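Local atomic coordinates of heavy-metal chelation domain-containing protein (Pyrococcus horikoshii, PDB entry 3NPG), a protein that is of unknown function but may take part in heavy-metal chelation, combining a smaller alpha+beta region with a Rossmann-like one. Residues A[15-20]-A[94-99]; A[24-29]-A[68-73]. All blocks are in the same frame, centred on the assembly; numbering follows the deposited sequence.

Overall arrangement
Both interactions belong to the smaller alpha+beta region in the first part of the chain, whose three-stranded antiparallel sheet and the helices packed with it precede the larger mixed sheet. The centres of interactions 1 and 2 lie about 15 Å apart. Along the chain they are nested: helix 6-17 leads directly into strand 22-27, and helix 67-72 is followed by helix 79-96, so interaction 2 closes within the loop closed by interaction 1. Interaction 1 joins the first and last of these helices at the surface; interaction 2 sets the short helix on strand 22-27 near the second subunit. M15 and A18 pack against L68 and I71, making the two contacts one continuous assembly of helices and sheet.

Interaction 1: A[15-20]-A[94-99]; sequences MELAED and QYYIDL
L17 and Y96 meet in a small surface contact that brings together the last turns of helix 6-17 and helix 79-96, two helices of the alpha+beta region that contains the three-stranded antiparallel sheet, a region that recalls the enolase N-terminal fold. The backbones stay well apart, with the CA atoms of L17 and Y96 separated by 8.5 Å, and the long tyrosine side chain spans the interval. Its CG stands beside the backbone N and anti to the carbonyl carbon (chi1 -65°), which sends the ring toward the end of the first helix. There the two side chains run past one another in opposite directions: one branch of the leucine, CD2, lies 3.7 Å from Y96 CD2, while L17 CB is near the next carbon on the same edge, Y96 CE2. A branched aliphatic residue suits the spot because it can flank the tyrosine here and also pack on V92 and L203. The phenol adds a polar element, since Y96 OH donates a weak hydrogen bond to L17 O at 3.5 Å. That carbonyl oxygen approaches the ring obliquely. Tyrosine therefore fits on two counts, its ring carbons packing on leucine and its hydroxyl meeting the backbone. A leucine in its place has no hydroxyl and is shorter, so the L17 carbonyl would probably be left without this donor and a gap would open between the two helix ends. Y95 covers one face of the Y96 ring with its edge, and L21 packs on both tyrosines. Y95 is itself tied down where its hydroxyl bonds to the backbone N of E41. Its CD2 sits over the centre of the Y96 ring, 3.4 Å above the plane.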
loop_
_atom_site.group_PDB
_atom_site.type_symbol
_atom_site.label_atom_id
_atom_site.label_comp_id
_atom_site.label_asym_id
_atom_site.label_seq_id
_atom_site.Cartn_x
_atom_site.Cartn_y
_atom_site.Cartn_z
HETATM N N MSE A 15 29.960 -10.232 15.318
HETATM C CA MSE A 15 30.088 -10.057 16.772
HETATM C C MSE A 15 31.504 -10.348 17.265
HETATM O O MSE A 15 31.924 -9.800 18.283
HETATM C CB MSE A 15 29.065 -10.908 17.519
HETATM C CG MSE A 15 27.711 -10.254 17.608
HETATM SE SE MSE A 15 26.421 -11.290 18.609
HETATM C CE MSE A 15 26.253 -12.819 17.440
ATOM N N GLU A 16 32.253 -11.182 16.524
ATOM C CA GLU A 16 33.645 -11.491 16.847
ATOM C C GLU A 16 34.547 -10.294 16.475
ATOM O O GLU A 16 35.605 -10.116 17.066
ATOM C CB GLU A 16 34.099 -12.761 16.100
ATOM C CG GLU A 16 35.211 -13.529 16.804
ATOM C CD GLU A 16 34.746 -14.569 17.812
ATOM O OE1 GLU A 16 33.631 -15.115 17.635
ATOM O OE2 GLU A 16 35.529 -14.891 18.734
ATOM N N LEU A 17 34.107 -9.472 15.505
ATOM C CA LEU A 17 34.864 -8.301 15.046
ATOM C C LEU A 17 34.480 -7.023 15.807
ATOM O O LEU A 17 35.240 -6.056 15.808
ATOM C CB LEU A 17 34.674 -8.098 13.533
ATOM C CG LEU A 17 35.708 -8.772 12.637
ATOM C CD1 LEU A 17 35.411 -10.259 12.468
ATOM C CD2 LEU A 17 35.753 -8.116 11.296
ATOM N N ALA A 18 33.326 -7.033 16.479
ATOM C CA ALA A 18 32.837 -5.875 17.227
ATOM C C ALA A 18 33.437 -5.790 18.638
ATOM O O ALA A 18 33.055 -4.907 19.412
ATOM C CB ALA A 18 31.322 -5.916 17.307
ATOM N N GLU A 19 34.381 -6.700 18.973
ATOM C CA GLU A 19 35.002 -6.767 20.303
ATOM C C GLU A 19 35.745 -5.479 20.673
ATOM O O GLU A 19 35.603 -4.992 21.798
ATOM C CB GLU A 19 35.940 -7.982 20.406
ATOM N N ASP A 20 36.522 -4.918 19.723
ATOM C CA ASP A 20 37.306 -3.703 19.973
ATOM C C ASP A 20 36.595 -2.426 19.485
ATOM O O ASP A 20 37.213 -1.363 19.438
ATOM C CB ASP A 20 38.710 -3.824 19.346
ATOM C CG ASP A 20 39.551 -4.951 19.930
ATOM O OD1 ASP A 20 39.644 -5.041 21.180
ATOM O OD2 ASP A 20 40.165 -5.703 19.141
ATOM N N GLN A 94 32.554 -1.482 7.780
ATOM C CA GLN A 94 33.147 -0.257 7.210
ATOM C C GLN A 94 34.421 0.179 7.947
ATOM O O GLN A 94 35.260 0.875 7.370
ATOM C CB GLN A 94 32.115 0.882 7.172
ATOM C CG GLN A 94 30.989 0.647 6.166
ATOM C CD GLN A 94 31.470 0.757 4.745
ATOM O OE1 GLN A 94 31.688 1.846 4.234
ATOM N NE2 GLN A 94 31.602 -0.370 4.064
ATOM N N TYR A 95 34.577 -0.252 9.209
ATOM C CA TYR A 95 35.781 0.013 9.989
ATOM C C TYR A 95 36.929 -0.898 9.518
ATOM O O TYR A 95 38.072 -0.448 9.432
ATOM C CB TYR A 95 35.501 -0.206 11.495
ATOM C CG TYR A 95 36.675 0.124 12.397
ATOM C CD1 TYR A 95 36.868 1.414 12.882
ATOM C CD2 TYR A 95 37.550 -0.868 12.824
ATOM C CE1 TYR A 95 37.931 1.716 13.736
ATOM C CE2 TYR A 95 38.618 -0.579 13.672
ATOM C CZ TYR A 95 38.808 0.716 14.123
ATOM O OH TYR A 95 39.857 0.997 14.965
ATOM N N TYR A 96 36.613 -2.170 9.183
ATOM C CA TYR A 96 37.614 -3.164 8.804
ATOM C C TYR A 96 37.709 -3.424 7.284
ATOM O O TYR A 96 38.561 -4.210 6.855
ATOM C CB TYR A 96 37.365 -4.482 9.556
ATOM C CG TYR A 96 37.548 -4.374 11.053
ATOM C CD1 TYR A 96 38.813 -4.211 11.611
ATOM C CD2 TYR A 96 36.470 -4.514 11.918
ATOM C CE1 TYR A 96 38.993 -4.142 12.989
ATOM C CE2 TYR A 96 36.639 -4.454 13.299
ATOM C CZ TYR A 96 37.904 -4.260 13.831
ATOM O OH TYR A 96 38.084 -4.197 15.188
ATOM N N ILE A 97 36.855 -2.762 6.472
ATOM C CA ILE A 97 36.829 -2.970 5.011
ATOM C C ILE A 97 38.166 -2.611 4.320
ATOM O O ILE A 97 38.709 -1.528 4.545
ATOM C CB ILE A 97 35.595 -2.264 4.339
ATOM C CG1 ILE A 97 35.360 -2.770 2.894
ATOM C CG2 ILE A 97 35.708 -0.727 4.393
ATOM C CD1 ILE A 97 34.613 -4.066 2.794
ATOM N N ASP A 98 38.703 -3.548 3.509
ATOM C CA ASP A 98 39.914 -3.323 2.726
ATOM C C ASP A 98 39.526 -3.213 1.260
ATOM O O ASP A 98 39.045 -4.186 0.672
ATOM C CB ASP A 98 40.929 -4.466 2.947
ATOM C CG ASP A 98 42.304 -4.238 2.317
ATOM O OD1 ASP A 98 42.567 -3.104 1.847
ATOM O OD2 ASP A 98 43.125 -5.166 2.347
ATOM N N LEU A 99 39.647 -2.005 0.693
ATOM C CA LEU A 99 39.212 -1.736 -0.673
ATOM C C LEU A 99 40.386 -1.669 -1.667
ATOM O O LEU A 99 40.294 -0.981 -2.684
ATOM C CB LEU A 99 38.373 -0.443 -0.715
ATOM C CG LEU A 99 37.103 -0.453 0.141
ATOM C CD1 LEU A 99 36.599 0.957 0.388
ATOM C CD2 LEU A 99 36.028 -1.305 -0.487
#

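Interaction 2: A[24-29]-A[68-73]; sequences VDFSFG and LEFIDK
F70 drives the corner of its ring straight at the middle of the F26 ring, so that one pair of phenylalanines carries the whole contact between the two segments. It is a T-shaped (edge-to-face) stack, with ring planes at 81° and centroids 4.8 Å apart, and it fastens helix 67-72 to strand 22-27, an outermost strand, within this chain, of the three-stranded antiparallel sheet. F26 offers a face because its CG lies between the backbone N and the carbonyl carbon (chi1 63°), which stands the ring up from the strand toward the helix. Such a stack sets the slightly positive rim of one ring against the electron-rich face of the other, and phenylalanine suits both places because the site is buried and neither side chain brings a polar atom needing a partner. P65 packs on F26, and I62 and A88 on F70. K231 and L232 of the second subunit also reach this pair, the first packing on F26 and the second on F70, so the stack lies beside a subunit interface. Just before F26, V24 and D25 together stand opposite the single residue L36, a classic beta bulge, and beyond the strand's end F28 centres an inverse gamma turn. Between them S27, pointing away from the helix, hydrogen-bonds through OG to S27 OG of the second subunit. E69 on the helix and K73 just past its end form a salt bridge, K73 NZ meeting E69 OE2 at 3.1 Å nearly along the C-O axis; S61 OG is a further partner of the ammonium group. Within the stack F70 CE2 comes to 3.5 Å from F26 CG, while F70 CZ lies over the centre of the F26 ring, 3.4 Å above its plane.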
loop_
_atom_site.group_PDB
_atom_site.type_symbol
_atom_site.label_atom_id
_atom_site.label_comp_id
_atom_site.label_asym_id
_atom_site.label_seq_id
_atom_site.Cartn_x
_atom_site.Cartn_y
_atom_site.Cartn_z
ATOM N N VAL A 24 28.664 4.644 19.236
ATOM C CA VAL A 24 28.700 6.091 19.490
ATOM C C VAL A 24 27.282 6.662 19.434
ATOM O O VAL A 24 26.816 7.256 20.405
ATOM C CB VAL A 24 29.654 6.823 18.504
ATOM C CG1 VAL A 24 29.572 8.336 18.686
ATOM C CG2 VAL A 24 31.088 6.337 18.663
ATOM N N ASP A 25 26.598 6.478 18.289
ATOM C CA ASP A 25 25.234 6.956 18.080
ATOM C C ASP A 25 24.516 6.052 17.065
ATOM O O ASP A 25 25.164 5.263 16.371
ATOM C CB ASP A 25 25.242 8.429 17.590
ATOM C CG ASP A 25 23.968 9.212 17.916
ATOM O OD1 ASP A 25 23.114 8.677 18.661
ATOM O OD2 ASP A 25 23.852 10.373 17.463
ATOM N N PHE A 26 23.174 6.143 17.004
ATOM C CA PHE A 26 22.354 5.353 16.077
ATOM C C PHE A 26 21.017 6.051 15.838
ATOM O O PHE A 26 20.663 6.976 16.577
ATOM C CB PHE A 26 22.123 3.930 16.628
ATOM C CG PHE A 26 21.342 3.892 17.922
ATOM C CD1 PHE A 26 21.983 4.051 19.145
ATOM C CD2 PHE A 26 19.968 3.696 17.918
ATOM C CE1 PHE A 26 21.259 4.047 20.336
ATOM C CE2 PHE A 26 19.247 3.678 19.112
ATOM C CZ PHE A 26 19.896 3.855 20.314
ATOM N N SER A 27 20.254 5.591 14.822
ATOM C CA SER A 27 18.932 6.141 14.523
ATOM C C SER A 27 18.189 5.269 13.522
ATOM O O SER A 27 18.677 5.053 12.412
ATOM C CB SER A 27 19.048 7.569 13.984
ATOM O OG SER A 27 17.777 8.114 13.675
ATOM N N PHE A 28 16.987 4.784 13.902
ATOM C CA PHE A 28 16.103 4.086 12.976
ATOM C C PHE A 28 15.318 5.158 12.202
ATOM O O PHE A 28 14.256 5.591 12.646
ATOM C CB PHE A 28 15.151 3.134 13.740
ATOM C CG PHE A 28 14.189 2.367 12.854
ATOM C CD1 PHE A 28 14.627 1.293 12.090
ATOM C CD2 PHE A 28 12.839 2.688 12.824
ATOM C CE1 PHE A 28 13.743 0.590 11.273
ATOM C CE2 PHE A 28 11.957 1.984 12.010
ATOM C CZ PHE A 28 12.412 0.938 11.242
ATOM N N GLY A 29 15.936 5.694 11.157
ATOM C CA GLY A 29 15.375 6.817 10.419
ATOM C C GLY A 29 15.251 6.604 8.932
ATOM O O GLY A 29 15.590 5.537 8.422
ATOM N N LEU A 68 27.118 -4.940 20.337
ATOM C CA LEU A 68 26.875 -6.389 20.374
ATOM C C LEU A 68 25.377 -6.721 20.467
ATOM O O LEU A 68 24.931 -7.699 19.867
ATOM C CB LEU A 68 27.652 -7.044 21.533
ATOM C CG LEU A 68 29.184 -7.066 21.381
ATOM C CD1 LEU A 68 29.855 -7.406 22.691
ATOM C CD2 LEU A 68 29.615 -8.037 20.289
ATOM N N GLU A 69 24.596 -5.885 21.200
ATOM C CA GLU A 69 23.138 -6.057 21.341
ATOM C C GLU A 69 22.443 -5.832 19.994
ATOM O O GLU A 69 21.558 -6.607 19.622
ATOM C CB GLU A 69 22.578 -5.089 22.411
ATOM C CG GLU A 69 21.084 -5.240 22.684
ATOM C CD GLU A 69 20.689 -6.424 23.550
ATOM O OE1 GLU A 69 21.506 -6.840 24.402
ATOM O OE2 GLU A 69 19.530 -6.883 23.428
ATOM N N PHE A 70 22.875 -4.790 19.244
ATOM C CA PHE A 70 22.323 -4.482 17.921
ATOM C C PHE A 70 22.566 -5.622 16.949
ATOM O O PHE A 70 21.619 -6.099 16.325
ATOM C CB PHE A 70 22.919 -3.169 17.366
ATOM C CG PHE A 70 22.314 -1.887 17.911
ATOM C CD1 PHE A 70 21.233 -1.923 18.788
ATOM C CD2 PHE A 70 22.801 -0.646 17.517
ATOM C CE1 PHE A 70 20.675 -0.745 19.283
ATOM C CE2 PHE A 70 22.239 0.532 18.010
ATOM C CZ PHE A 70 21.181 0.476 18.891
ATOM N N ILE A 71 23.834 -6.109 16.863
ATOM C CA ILE A 71 24.222 -7.200 15.949
ATOM C C ILE A 71 23.487 -8.511 16.269
ATOM O O ILE A 71 23.100 -9.230 15.350
ATOM C CB ILE A 71 25.779 -7.388 15.901
ATOM C CG1 ILE A 71 26.487 -6.065 15.513
ATOM C CG2 ILE A 71 26.172 -8.521 14.935
ATOM C CD1 ILE A 71 27.989 -6.048 15.770
ATOM N N ASP A 72 23.272 -8.805 17.565
ATOM C CA ASP A 72 22.564 -10.023 17.974
ATOM C C ASP A 72 21.108 -10.019 17.473
ATOM O O ASP A 72 20.553 -11.081 17.189
ATOM C CB ASP A 72 22.609 -10.189 19.502
ATOM C CG ASP A 72 21.976 -11.478 19.994
ATOM O OD1 ASP A 72 22.321 -12.552 19.454
ATOM O OD2 ASP A 72 21.135 -11.411 20.919
ATOM N N LYS A 73 20.513 -8.819 17.325
ATOM C CA LYS A 73 19.124 -8.662 16.889
ATOM C C LYS A 73 18.988 -8.543 15.352
ATOM O O LYS A 73 17.941 -8.125 14.865
ATOM C CB LYS A 73 18.477 -7.444 17.584
ATOM C CG LYS A 73 18.424 -7.554 19.116
ATOM C CD LYS A 73 17.325 -8.485 19.586
ATOM C CE LYS A 73 17.324 -8.644 21.078
ATOM N NZ LYS A 73 16.992 -7.372 21.766
#